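Side-chain contacts in transcriptional regulator, MarR family (Methanosarcina mazei, PDB 3S2W), which probably binds DNA as a dimeric winged helix-turn-helix transcription factor of the MarR family: residues I144-S147 against L148-F152; S134-D137 against D138-R142; I24-A27 against I28-Y32; S126-G129 against E130-F133; G51-P54 against F55-L59. All coordinates share one frame; numbering follows the deposited sequence.

Overall arrangement
From the N terminus, contact 3 lies on helix 23-43 and contact 5 at the start of helix 53-61, in what is probably the DNA-binding lobe. Contact 4 occupies the last two turns of helix 112-133, contact 2 the bend into helix 138-157, and contact 1 its middle. Each is local to one helix or turn, so none nests in or crosses another; contact 2 alone spans a loop. Contacts 1, 3 and 4 meet through Met151 on Ile24 and Ile28, Phe133 on Ile144, and Leu31 on Leu132; contact 2 meets contact 4 through Arg141 on Phe133. Within the chain contact 5 touches none of them, though Arg58 packs on Tyr30 of the second subunit.

Contact 1. Residues I144-S147 against L148-F152; sequences ITNS and LEIMF
In helix 138-157, which packs in the dimerisation region of this MarR-family protein, Asn146, Glu149 and Ile150 meet along one partly exposed stripe. Asn146 has CG trans to its own N (chi1 176°), and its ND2 lies 3.7 Å from Ile150 CD1, so the amide rests against a methyl group. The Glu149 and Asn146 side chains cross at about a right angle, carboxylate and amide planes 79° apart, with Glu149 OE1 3.4 Å from Asn146 CA. Glu149 CG lies 3.2 Å from Thr145 O, against that carbonyl, while OE2 makes a weak, long ion pair with Arg142. The buried side of the same helix belongs to the hydrophobic core between subunits: Leu148 packs on Ile24 of the second subunit, and Met151, a selenomethionine, on Ile24 and Ile28 of its own chain. Hydroxyls suit this helix because each can bond back to a carbonyl, Thr145 OG1 to Arg141 O and Ser147 OG to Glu143 O.

Contact 2. Residues S134-D137 against D138-R142; sequences SSFD and DRQRR
The Arg141 guanidinium meets Phe136 O at its edge, close to its own plane, while Gln140 CB approaches the Phe136 ring obliquely, 4.0 Å from CD1. Ring and Gln140 amide planes stand 82° apart. Arg141 grips Phe136 O side-on with two nitrogens: NE at 2.9 Å, reaching it from above the carbonyl plane, and NH1 at 3.3 Å, lying in that plane. The arginine chain is extended from CG to NE, which carries the guanidinium back past the first turn to the loop. Asp137 is the N-cap of helix 138-157 and forms a capping box with Gln140: Asp137 N donates to Gln140 OE1 at 2.9 Å, almost straight at 170°, and Gln140 N returns a bond to Asp137 OD2, whose exact place is less certain. Arg141 N closes the first turn on Asp137 O at 2.8 Å. Aspartate suits the cap because a short acceptor can meet an amide of the first turn, and its negative charge would probably interact favourably with the helix dipole.

Contact 3. Residues I24-A27 against I28-Y32; sequences IGKA and ISYLY
Lys26 and Tyr30 lie side by side and point the same way, one helical turn apart. Lys26 CG points away from the backbone N (chi1 -155°) and comes 3.7 Å from Tyr30 CE2, so the aliphatic part of the lysine borders the ring. Lys26 O sits at the edge of that ring near its plane, 3.1 Å from Tyr30 CD2. Further along, bends at chi3 and chi4 carry the lysine ammonium to a salt bridge with Asp20; a long side chain is apt here, since it can pack on an aromatic ring and still carry its charge to an acid. Ile24 and Ile28 are likewise parallel neighbours, with Ile24 CG2 4.0 Å from Ile28 CD1. Their branched, apolar side chains fit a buried surface. Ser29 is turned back on the preceding turn: its OG donates to Gly25 O at 2.6 Å, while Ser29 N reaches the same oxygen at 3.0 Å from the opposite face of the carbonyl plane. Two bonds therefore hold this one acceptor, and the small hydroxyl is satisfied within its own helix. Ile24 packs on Phe133 of the second subunit, and Tyr32 stacks on its counterpart there, an arrangement consistent with the helical dimer interface by which MarR-family regulators pair.

Contact 4. Residues S126-G129 against E130-F133; sequences SEWG and EILF
Apolar packing dominates, and Trp128 is its platform. Trp128 CG stands on the far side from the backbone N (chi1 176°), which sends the indole forward along the helix toward the next turn. Leu132 lies over one face: its CD2 makes a CH-pi contact with the six-membered ring, 4.1 Å from the centroid and 26° off the normal, while CD1 comes 3.6 Å from Trp128 NE1. Both leucine methyls lie on the same side of the indole, CD1 by NE1 and CD2 by the six-membered ring. Ile131 meets the benzene part obliquely, its CG2 4.1 Å from Trp128 CZ3, the two side chains crossing at about a right angle. A broad aromatic surface suits this buried position because it can take a branched aliphatic chain from the following turn and also meet Tyr38 of helix 23-43.

Backbone hydrogen bonds carry the polar part: Glu130 N to Ser126 O at 2.8 Å, Leu132 N to Trp128 O at 3.0 Å, and Phe133 N to Gly129 O at 2.8 Å.

Charged groups turn to partners beyond these two turns. Glu127 forms a salt bridge with Lys42, and Glu130 one with Lys21 of the second subunit. The contact consequently separates its chemistry: dispersion and CH-pi forces hold the buried indole, whereas the acids probably draw their stability from neighbouring lysines.

Contact 5. Residues G51-P54 against F55-L59; sequences GQFP and FLMRL. With SO4 (sulfate ion), chain I.
Tight packing centres on Phe53 and Met57, a selenomethionine, one turn apart and running the same way. Met57 CG lies over one face of the Phe53 ring, 3.8 Å from the centroid and 19° off the normal, a CH-pi contact; SE continues obliquely beside the ring at 4.4 Å from the same centroid, a Met-aromatic contact. The bend at chi2 of Met57 (-57°) brings SE beside the ring, and both residues also touch Met121 of helix 112-133. Phe55, on another side of the helix, is buried against helices 67-74 and 78-90, with Gly51 O at its ring edge, 3.6 Å from CD2. Pro54 suits the first turn of helix 53-61, where its lack of an N-H costs no helical bond.

The looser end is exposed Gly51, whose N donates to O4 of a sulfate ion at 2.9 Å. The sulfate probably came from the crystallisation liquor. Chemically, the contact sets the methylene and heavy chalcogen of Met57 (selenium here, sulfur in ordinary methionine) against the aromatic ring at a partly exposed spot, and at its outer end offers a backbone N-H that can receive an anion.

Contact 1. Residues I144-S147 against L148-F152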
loop_
_atom_site.group_PDB
_atom_site.type_symbol
_atom_site.label_atom_id
_atom_site.label_comp_id
_atom_site.label_asym_id
_atom_site.label_seq_id
_atom_site.Cartn_x
_atom_site.Cartn_y
_atom_site.Cartn_z
ATOM N N ILE A 144 -16.892 7.711 4.037
ATOM C CA ILE A 144 -15.876 6.787 3.571
ATOM C C ILE A 144 -14.532 7.119 4.229
ATOM O O ILE A 144 -13.742 6.225 4.528
ATOM C CB ILE A 144 -15.764 6.762 2.018
ATOM C CG1 ILE A 144 -14.563 5.937 1.587
ATOM C CG2 ILE A 144 -15.627 8.144 1.447
ATOM C CD1 ILE A 144 -14.810 4.422 1.691
ATOM N N THR A 145 -14.274 8.407 4.454
ATOM C CA THR A 145 -13.065 8.814 5.156
ATOM C C THR A 145 -13.213 8.399 6.610
ATOM O O THR A 145 -12.302 7.887 7.226
ATOM C CB THR A 145 -12.841 10.333 5.086
ATOM O OG1 THR A 145 -12.828 10.746 3.719
ATOM C CG2 THR A 145 -11.512 10.670 5.671
ATOM N N ASN A 146 -14.397 8.600 7.153
ATOM C CA ASN A 146 -14.672 8.111 8.482
ATOM C C ASN A 146 -14.503 6.573 8.612
ATOM O O ASN A 146 -13.997 6.075 9.619
ATOM C CB ASN A 146 -16.070 8.557 8.894
ATOM C CG ASN A 146 -16.476 8.007 10.225
ATOM O OD1 ASN A 146 -15.988 8.456 11.265
ATOM N ND2 ASN A 146 -17.381 7.024 10.214
ATOM N N SER A 147 -14.914 5.818 7.598
ATOM C CA SER A 147 -14.845 4.355 7.694
ATOM C C SER A 147 -13.400 3.894 7.557
ATOM O O SER A 147 -12.981 2.939 8.216
ATOM C CB SER A 147 -15.716 3.657 6.642
ATOM O OG SER A 147 -17.077 4.041 6.695
ATOM N N LEU A 148 -12.640 4.576 6.704
ATOM C CA LEU A 148 -11.213 4.303 6.585
ATOM C C LEU A 148 -10.430 4.602 7.872
ATOM O O LEU A 148 -9.439 3.948 8.161
ATOM C CB LEU A 148 -10.623 5.078 5.415
ATOM C CG LEU A 148 -10.214 4.183 4.249
ATOM C CD1 LEU A 148 -11.027 2.919 4.236
ATOM C CD2 LEU A 148 -10.395 4.913 2.962
ATOM N N GLU A 149 -10.881 5.587 8.639
ATOM C CA GLU A 149 -10.261 5.900 9.920
ATOM C C GLU A 149 -10.496 4.754 10.911
ATOM O O GLU A 149 -9.590 4.339 11.632
ATOM C CB GLU A 149 -10.801 7.224 10.487
ATOM C CG GLU A 149 -10.340 8.482 9.736
ATOM C CD GLU A 149 -11.220 9.728 10.007
ATOM O OE1 GLU A 149 -12.345 9.561 10.535
ATOM O OE2 GLU A 149 -10.791 10.870 9.684
ATOM N N ILE A 150 -11.714 4.240 10.951
ATOM C CA ILE A 150 -12.011 3.174 11.888
ATOM C C ILE A 150 -11.294 1.893 11.459
ATOM O O ILE A 150 -10.767 1.148 12.278
ATOM C CB ILE A 150 -13.537 2.971 12.022
ATOM C CG1 ILE A 150 -14.168 4.259 12.551
ATOM C CG2 ILE A 150 -13.901 1.743 12.925
ATOM C CD1 ILE A 150 -15.638 4.422 12.194
HETATM N N MSE A 151 -11.262 1.644 10.164
HETATM C CA MSE A 151 -10.652 0.424 9.677
HETATM C C MSE A 151 -9.227 0.386 10.121
HETATM O O MSE A 151 -8.728 -0.662 10.500
HETATM C CB MSE A 151 -10.736 0.333 8.156
HETATM C CG MSE A 151 -12.111 -0.062 7.700
HETATM SE SE MSE A 151 -12.301 0.098 5.802
HETATM C CE MSE A 151 -10.834 -1.040 5.230
ATOM N N PHE A 152 -8.577 1.544 10.093
ATOM C CA PHE A 152 -7.198 1.616 10.509
ATOM C C PHE A 152 -7.014 1.354 12.002
ATOM O O PHE A 152 -6.104 0.619 12.400
ATOM C CB PHE A 152 -6.556 2.943 10.143
ATOM C CG PHE A 152 -5.113 2.997 10.531
ATOM C CD1 PHE A 152 -4.241 1.997 10.101
ATOM C CD2 PHE A 152 -4.630 3.993 11.352
ATOM C CE1 PHE A 152 -2.907 2.001 10.464
ATOM C CE2 PHE A 152 -3.298 4.007 11.720
ATOM C CZ PHE A 152 -2.431 3.009 11.273
#

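Contact 2. Residues S134-D137 against D138-R142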
loop_
_atom_site.group_PDB
_atom_site.type_symbol
_atom_site.label_atom_id
_atom_site.label_comp_id
_atom_site.label_asym_id
_atom_site.label_seq_id
_atom_site.Cartn_x
_atom_site.Cartn_y
_atom_site.Cartn_z
ATOM N N SER A 134 -14.074 11.102 -7.268
ATOM C CA SER A 134 -14.937 11.395 -8.402
ATOM C C SER A 134 -16.250 10.602 -8.319
ATOM O O SER A 134 -16.252 9.364 -8.238
ATOM C CB SER A 134 -14.212 11.109 -9.722
ATOM O OG SER A 134 -15.024 11.435 -10.843
ATOM N N SER A 135 -17.351 11.347 -8.332
ATOM C CA SER A 135 -18.723 10.829 -8.279
ATOM C C SER A 135 -19.288 10.776 -6.863
ATOM O O SER A 135 -20.477 10.547 -6.693
ATOM C CB SER A 135 -18.885 9.481 -8.988
ATOM O OG SER A 135 -18.648 8.398 -8.100
ATOM N N PHE A 136 -18.443 11.008 -5.859
ATOM C CA PHE A 136 -18.921 11.126 -4.477
ATOM C C PHE A 136 -19.260 12.562 -4.075
ATOM O O PHE A 136 -18.498 13.487 -4.364
ATOM C CB PHE A 136 -17.893 10.567 -3.494
ATOM C CG PHE A 136 -17.605 9.115 -3.698
ATOM C CD1 PHE A 136 -18.592 8.162 -3.463
ATOM C CD2 PHE A 136 -16.364 8.695 -4.142
ATOM C CE1 PHE A 136 -18.340 6.821 -3.653
ATOM C CE2 PHE A 136 -16.105 7.354 -4.333
ATOM C CZ PHE A 136 -17.090 6.415 -4.082
ATOM N N ASP A 137 -20.397 12.753 -3.405
ATOM C CA ASP A 137 -20.710 14.068 -2.852
ATOM C C ASP A 137 -20.126 14.197 -1.446
ATOM O O ASP A 137 -19.502 13.279 -0.938
ATOM C CB ASP A 137 -22.221 14.349 -2.861
ATOM C CG ASP A 137 -22.991 13.464 -1.894
ATOM O OD1 ASP A 137 -24.127 13.070 -2.226
ATOM O OD2 ASP A 137 -22.473 13.170 -0.795
ATOM N N ASP A 138 -20.350 15.331 -0.812
ATOM C CA ASP A 138 -19.735 15.612 0.472
ATOM C C ASP A 138 -20.088 14.608 1.564
ATOM O O ASP A 138 -19.192 14.113 2.244
ATOM C CB ASP A 138 -20.052 17.043 0.916
ATOM C CG ASP A 138 -19.345 18.079 0.067
ATOM O OD1 ASP A 138 -18.343 17.706 -0.587
ATOM O OD2 ASP A 138 -19.780 19.259 0.056
ATOM N N ARG A 139 -21.371 14.310 1.743
ATOM C CA ARG A 139 -21.734 13.316 2.741
ATOM C C ARG A 139 -20.971 12.027 2.483
ATOM O O ARG A 139 -20.493 11.381 3.417
ATOM C CB ARG A 139 -23.231 13.013 2.743
ATOM C CG ARG A 139 -23.530 11.559 3.155
ATOM C CD ARG A 139 -25.015 11.244 3.268
ATOM N NE ARG A 139 -25.677 12.011 4.324
ATOM C CZ ARG A 139 -26.942 11.827 4.700
ATOM N NH1 ARG A 139 -27.682 10.896 4.109
ATOM N NH2 ARG A 139 -27.471 12.568 5.667
ATOM N N GLN A 140 -20.858 11.651 1.213
ATOM C CA GLN A 140 -20.281 10.352 0.867
ATOM C C GLN A 140 -18.770 10.335 1.070
ATOM O O GLN A 140 -18.234 9.371 1.598
ATOM C CB GLN A 140 -20.667 9.932 -0.556
ATOM C CG GLN A 140 -22.063 10.387 -0.968
ATOM C CD GLN A 140 -22.468 9.894 -2.346
ATOM O OE1 GLN A 140 -22.425 10.632 -3.338
ATOM N NE2 GLN A 140 -22.881 8.642 -2.409
ATOM N N ARG A 141 -18.090 11.399 0.659
ATOM C CA ARG A 141 -16.673 11.537 0.938
ATOM C C ARG A 141 -16.452 11.452 2.440
ATOM O O ARG A 141 -15.447 10.914 2.915
ATOM C CB ARG A 141 -16.159 12.881 0.431
ATOM C CG ARG A 141 -16.040 12.958 -1.058
ATOM C CD ARG A 141 -15.893 14.392 -1.569
ATOM N NE ARG A 141 -16.121 14.397 -3.012
ATOM C CZ ARG A 141 -15.266 14.855 -3.920
ATOM N NH1 ARG A 141 -15.583 14.783 -5.203
ATOM N NH2 ARG A 141 -14.107 15.397 -3.557
ATOM N N ARG A 142 -17.399 11.990 3.193
ATOM C CA ARG A 142 -17.189 12.121 4.621
ATOM C C ARG A 142 -17.248 10.774 5.311
ATOM O O ARG A 142 -16.406 10.476 6.144
ATOM C CB ARG A 142 -18.194 13.088 5.252
ATOM C CG ARG A 142 -17.957 13.337 6.732
ATOM C CD ARG A 142 -16.800 14.301 6.969
ATOM N NE ARG A 142 -15.492 13.694 6.779
ATOM C CZ ARG A 142 -14.815 13.075 7.740
ATOM N NH1 ARG A 142 -13.622 12.544 7.481
ATOM N NH2 ARG A 142 -15.339 12.980 8.954
#

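Contact 3. Residues I24-A27 against I28-Y32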
loop_
_atom_site.group_PDB
_atom_site.type_symbol
_atom_site.label_atom_id
_atom_site.label_comp_id
_atom_site.label_asym_id
_atom_site.label_seq_id
_atom_site.Cartn_x
_atom_site.Cartn_y
_atom_site.Cartn_z
ATOM N N ILE A 24 -11.396 -6.292 0.070
ATOM C CA ILE A 24 -10.943 -5.173 0.866
ATOM C C ILE A 24 -9.421 -5.011 0.722
ATOM O O ILE A 24 -8.932 -3.975 0.260
ATOM C CB ILE A 24 -11.306 -5.350 2.365
ATOM C CG1 ILE A 24 -12.806 -5.586 2.557
ATOM C CG2 ILE A 24 -10.912 -4.121 3.138
ATOM C CD1 ILE A 24 -13.271 -7.047 2.371
ATOM N N GLY A 25 -8.687 -6.052 1.106
ATOM C CA GLY A 25 -7.241 -6.041 1.030
ATOM C C GLY A 25 -6.715 -5.840 -0.380
ATOM O O GLY A 25 -5.751 -5.120 -0.592
ATOM N N LYS A 26 -7.356 -6.473 -1.347
ATOM C CA LYS A 26 -6.971 -6.306 -2.740
ATOM C C LYS A 26 -7.171 -4.843 -3.201
ATOM O O LYS A 26 -6.257 -4.211 -3.753
ATOM C CB LYS A 26 -7.757 -7.294 -3.614
ATOM C CG LYS A 26 -7.094 -7.685 -4.925
ATOM C CD LYS A 26 -7.953 -8.677 -5.716
ATOM C CE LYS A 26 -8.111 -10.008 -4.976
ATOM N NZ LYS A 26 -9.536 -10.481 -4.947
ATOM N N ALA A 27 -8.354 -4.295 -2.955
ATOM C CA ALA A 27 -8.646 -2.931 -3.382
ATOM C C ALA A 27 -7.601 -1.954 -2.807
ATOM O O ALA A 27 -7.103 -1.059 -3.496
ATOM C CB ALA A 27 -10.085 -2.525 -2.976
ATOM N N ILE A 28 -7.273 -2.152 -1.538
ATOM C CA ILE A 28 -6.335 -1.305 -0.814
ATOM C C ILE A 28 -4.920 -1.379 -1.380
ATOM O O ILE A 28 -4.323 -0.347 -1.692
ATOM C CB ILE A 28 -6.379 -1.649 0.686
ATOM C CG1 ILE A 28 -7.719 -1.154 1.252
ATOM C CG2 ILE A 28 -5.172 -1.084 1.446
ATOM C CD1 ILE A 28 -7.932 -1.471 2.701
ATOM N N SER A 29 -4.398 -2.590 -1.552
ATOM C CA SER A 29 -3.101 -2.793 -2.210
ATOM C C SER A 29 -3.009 -2.117 -3.574
ATOM O O SER A 29 -1.981 -1.565 -3.920
ATOM C CB SER A 29 -2.847 -4.279 -2.410
ATOM O OG SER A 29 -3.203 -4.986 -1.240
ATOM N N TYR A 30 -4.077 -2.182 -4.362
ATOM C CA TYR A 30 -4.058 -1.551 -5.673
ATOM C C TYR A 30 -4.103 -0.033 -5.620
ATOM O O TYR A 30 -3.386 0.642 -6.367
ATOM C CB TYR A 30 -5.203 -2.072 -6.550
ATOM C CG TYR A 30 -4.893 -3.395 -7.219
ATOM C CD1 TYR A 30 -4.251 -3.432 -8.449
ATOM C CD2 TYR A 30 -5.233 -4.606 -6.613
ATOM C CE1 TYR A 30 -3.957 -4.637 -9.071
ATOM C CE2 TYR A 30 -4.943 -5.816 -7.220
ATOM C CZ TYR A 30 -4.304 -5.823 -8.453
ATOM O OH TYR A 30 -4.005 -7.014 -9.070
ATOM N N LEU A 31 -4.952 0.511 -4.752
ATOM C CA LEU A 31 -5.067 1.953 -4.668
ATOM C C LEU A 31 -3.731 2.507 -4.196
ATOM O O LEU A 31 -3.212 3.494 -4.738
ATOM C CB LEU A 31 -6.212 2.349 -3.750
ATOM C CG LEU A 31 -7.610 2.109 -4.326
ATOM C CD1 LEU A 31 -8.646 2.150 -3.235
ATOM C CD2 LEU A 31 -7.943 3.108 -5.407
ATOM N N TYR A 32 -3.148 1.831 -3.222
ATOM C CA TYR A 32 -1.801 2.166 -2.790
ATOM C C TYR A 32 -0.802 2.226 -3.949
ATOM O O TYR A 32 -0.047 3.190 -4.085
ATOM C CB TYR A 32 -1.303 1.175 -1.750
ATOM C CG TYR A 32 0.159 1.373 -1.442
ATOM C CD1 TYR A 32 0.584 2.427 -0.630
ATOM C CD2 TYR A 32 1.119 0.514 -1.960
ATOM C CE1 TYR A 32 1.935 2.619 -0.337
ATOM C CE2 TYR A 32 2.455 0.702 -1.690
ATOM C CZ TYR A 32 2.864 1.756 -0.869
ATOM O OH TYR A 32 4.205 1.932 -0.596
#

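Contact 4. Residues S126-G129 against E130-F133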
loop_
_atom_site.group_PDB
_atom_site.type_symbol
_atom_site.label_atom_id
_atom_site.label_comp_id
_atom_site.label_asym_id
_atom_site.label_seq_id
_atom_site.Cartn_x
_atom_site.Cartn_y
_atom_site.Cartn_z
ATOM N N SER A 126 -3.925 16.131 -2.743
ATOM C CA SER A 126 -5.321 16.480 -2.919
ATOM C C SER A 126 -5.805 16.022 -4.265
ATOM O O SER A 126 -6.908 15.509 -4.385
ATOM C CB SER A 126 -5.538 17.995 -2.780
ATOM O OG SER A 126 -5.324 18.407 -1.444
ATOM N N GLU A 127 -4.984 16.214 -5.286
ATOM C CA GLU A 127 -5.411 15.917 -6.647
ATOM C C GLU A 127 -5.626 14.434 -6.753
ATOM O O GLU A 127 -6.468 13.964 -7.510
ATOM C CB GLU A 127 -4.362 16.381 -7.661
ATOM C CG GLU A 127 -4.186 17.893 -7.698
ATOM C CD GLU A 127 -2.925 18.317 -8.412
ATOM O OE1 GLU A 127 -2.830 19.500 -8.803
ATOM O OE2 GLU A 127 -2.023 17.472 -8.572
ATOM N N TRP A 128 -4.845 13.695 -5.978
ATOM C CA TRP A 128 -5.001 12.264 -5.947
ATOM C C TRP A 128 -6.322 11.864 -5.268
ATOM O O TRP A 128 -7.076 11.049 -5.809
ATOM C CB TRP A 128 -3.803 11.636 -5.264
ATOM C CG TRP A 128 -3.950 10.179 -5.113
ATOM C CD1 TRP A 128 -3.924 9.477 -3.956
ATOM C CD2 TRP A 128 -4.208 9.236 -6.153
ATOM N NE1 TRP A 128 -4.121 8.145 -4.207
ATOM C CE2 TRP A 128 -4.310 7.970 -5.551
ATOM C CE3 TRP A 128 -4.351 9.336 -7.544
ATOM C CZ2 TRP A 128 -4.526 6.801 -6.286
ATOM C CZ3 TRP A 128 -4.586 8.178 -8.271
ATOM C CH2 TRP A 128 -4.652 6.925 -7.637
ATOM N N GLY A 129 -6.615 12.445 -4.105
ATOM C CA GLY A 129 -7.866 12.170 -3.413
ATOM C C GLY A 129 -9.048 12.534 -4.285
ATOM O O GLY A 129 -10.093 11.878 -4.276
ATOM N N GLU A 130 -8.854 13.590 -5.062
ATOM C CA GLU A 130 -9.883 14.150 -5.922
ATOM C C GLU A 130 -10.225 13.185 -7.035
ATOM O O GLU A 130 -11.387 13.009 -7.412
ATOM C CB GLU A 130 -9.364 15.441 -6.547
ATOM C CG GLU A 130 -10.271 16.015 -7.615
ATOM C CD GLU A 130 -11.623 16.466 -7.071
ATOM O OE1 GLU A 130 -12.531 16.725 -7.896
ATOM O OE2 GLU A 130 -11.780 16.562 -5.829
ATOM N N ILE A 131 -9.183 12.596 -7.595
ATOM C CA ILE A 131 -9.353 11.532 -8.530
ATOM C C ILE A 131 -10.088 10.376 -7.845
ATOM O O ILE A 131 -10.958 9.764 -8.435
ATOM C CB ILE A 131 -7.983 11.089 -9.100
ATOM C CG1 ILE A 131 -7.506 12.111 -10.135
ATOM C CG2 ILE A 131 -8.072 9.689 -9.731
ATOM C CD1 ILE A 131 -6.155 11.812 -10.706
ATOM N N LEU A 132 -9.759 10.066 -6.599
ATOM C CA LEU A 132 -10.396 8.897 -6.006
ATOM C C LEU A 132 -11.880 9.122 -5.703
ATOM O O LEU A 132 -12.684 8.187 -5.769
ATOM C CB LEU A 132 -9.654 8.429 -4.757
ATOM C CG LEU A 132 -8.234 7.888 -4.946
ATOM C CD1 LEU A 132 -7.631 7.365 -3.619
ATOM C CD2 LEU A 132 -8.236 6.794 -6.001
ATOM N N PHE A 133 -12.239 10.360 -5.375
ATOM C CA PHE A 133 -13.594 10.682 -4.920
ATOM C C PHE A 133 -14.565 11.033 -6.038
ATOM O O PHE A 133 -15.746 11.265 -5.785
ATOM C CB PHE A 133 -13.548 11.851 -3.945
ATOM C CG PHE A 133 -13.178 11.469 -2.540
ATOM C CD1 PHE A 133 -13.619 10.288 -1.984
ATOM C CD2 PHE A 133 -12.408 12.316 -1.765
ATOM C CE1 PHE A 133 -13.285 9.953 -0.669
ATOM C CE2 PHE A 133 -12.075 11.983 -0.465
ATOM C CZ PHE A 133 -12.515 10.797 0.079
#

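Contact 5. Residues G51-P54 against F55-L59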
loop_
_atom_site.group_PDB
_atom_site.type_symbol
_atom_site.label_atom_id
_atom_site.label_comp_id
_atom_site.label_asym_id
_atom_site.label_seq_id
_atom_site.Cartn_x
_atom_site.Cartn_y
_atom_site.Cartn_z
ATOM N N GLY A 51 8.911 6.806 -2.472
ATOM C CA GLY A 51 9.312 6.216 -1.203
ATOM C C GLY A 51 9.616 7.236 -0.103
ATOM O O GLY A 51 9.556 6.926 1.093
ATOM N N GLN A 52 9.927 8.463 -0.510
ATOM C CA GLN A 52 10.242 9.539 0.420
ATOM C C GLN A 52 9.014 10.344 0.823
ATOM O O GLN A 52 9.014 11.031 1.842
ATOM C CB GLN A 52 11.252 10.467 -0.225
ATOM C CG GLN A 52 12.567 9.780 -0.593
ATOM C CD GLN A 52 13.279 10.502 -1.707
ATOM O OE1 GLN A 52 13.374 11.726 -1.694
ATOM N NE2 GLN A 52 13.762 9.759 -2.691
ATOM N N PHE A 53 7.972 10.275 0.008
ATOM C CA PHE A 53 6.796 11.101 0.208
ATOM C C PHE A 53 6.163 10.946 1.597
ATOM O O PHE A 53 5.820 11.943 2.231
ATOM C CB PHE A 53 5.770 10.765 -0.850
ATOM C CG PHE A 53 4.624 11.703 -0.889
ATOM C CD1 PHE A 53 3.358 11.288 -0.503
ATOM C CD2 PHE A 53 4.800 13.010 -1.326
ATOM C CE1 PHE A 53 2.286 12.175 -0.546
ATOM C CE2 PHE A 53 3.737 13.888 -1.381
ATOM C CZ PHE A 53 2.479 13.470 -1.001
ATOM N N PRO A 54 6.012 9.696 2.075
ATOM C CA PRO A 54 5.359 9.436 3.361
ATOM C C PRO A 54 6.129 10.093 4.518
ATOM O O PRO A 54 5.475 10.716 5.354
ATOM C CB PRO A 54 5.399 7.908 3.478
ATOM C CG PRO A 54 5.724 7.417 2.147
ATOM C CD PRO A 54 6.568 8.464 1.502
ATOM N N PHE A 55 7.466 9.981 4.547
ATOM C CA PHE A 55 8.315 10.715 5.521
ATOM C C PHE A 55 8.141 12.228 5.437
ATOM O O PHE A 55 7.840 12.887 6.424
ATOM C CB PHE A 55 9.814 10.349 5.376
ATOM C CG PHE A 55 10.094 8.884 5.604
ATOM C CD1 PHE A 55 10.232 8.386 6.895
ATOM C CD2 PHE A 55 10.167 7.995 4.525
ATOM C CE1 PHE A 55 10.446 7.047 7.117
ATOM C CE2 PHE A 55 10.390 6.641 4.741
ATOM C CZ PHE A 55 10.528 6.166 6.040
ATOM N N LEU A 56 8.335 12.792 4.259
ATOM C CA LEU A 56 8.098 14.216 4.115
ATOM C C LEU A 56 6.729 14.607 4.709
ATOM O O LEU A 56 6.653 15.531 5.513
ATOM C CB LEU A 56 8.223 14.621 2.655
ATOM C CG LEU A 56 8.772 16.016 2.390
ATOM C CD1 LEU A 56 10.102 16.240 3.108
ATOM C CD2 LEU A 56 8.913 16.257 0.887
HETATM N N MSE A 57 5.661 13.889 4.350
HETATM C CA MSE A 57 4.316 14.241 4.810
HETATM C C MSE A 57 4.197 14.162 6.334
HETATM O O MSE A 57 3.482 14.945 6.953
HETATM C CB MSE A 57 3.238 13.357 4.145
HETATM C CG MSE A 57 3.040 13.608 2.634
HETATM SE SE MSE A 57 2.584 15.482 2.178
HETATM C CE MSE A 57 0.706 15.521 2.722
ATOM N N ARG A 58 4.905 13.216 6.934
ATOM C CA ARG A 58 4.921 13.086 8.387
ATOM C C ARG A 58 5.632 14.261 9.073
ATOM O O ARG A 58 5.137 14.795 10.065
ATOM C CB ARG A 58 5.572 11.762 8.784
ATOM C CG ARG A 58 5.418 11.411 10.249
ATOM C CD ARG A 58 3.969 11.372 10.651
ATOM N NE ARG A 58 3.815 11.704 12.059
ATOM C CZ ARG A 58 3.371 10.865 12.984
ATOM N NH1 ARG A 58 3.009 9.630 12.658
ATOM N NH2 ARG A 58 3.282 11.276 14.239
ATOM N N LEU A 59 6.784 14.668 8.542
ATOM C CA LEU A 59 7.490 15.811 9.099
ATOM C C LEU A 59 6.643 17.081 9.074
ATOM O O LEU A 59 6.771 17.912 9.971
ATOM C CB LEU A 59 8.816 16.035 8.383
ATOM C CG LEU A 59 9.807 14.937 8.705
ATOM C CD1 LEU A 59 10.991 15.013 7.758
ATOM C CD2 LEU A 59 10.233 15.079 10.155
HETATM S S SO4 I . 12.579 6.308 -3.628
HETATM O O1 SO4 I . 13.259 5.034 -3.428
HETATM O O2 SO4 I . 12.611 7.060 -2.374
HETATM O O3 SO4 I . 13.269 7.073 -4.675
HETATM O O4 SO4 I . 11.195 6.030 -4.009
#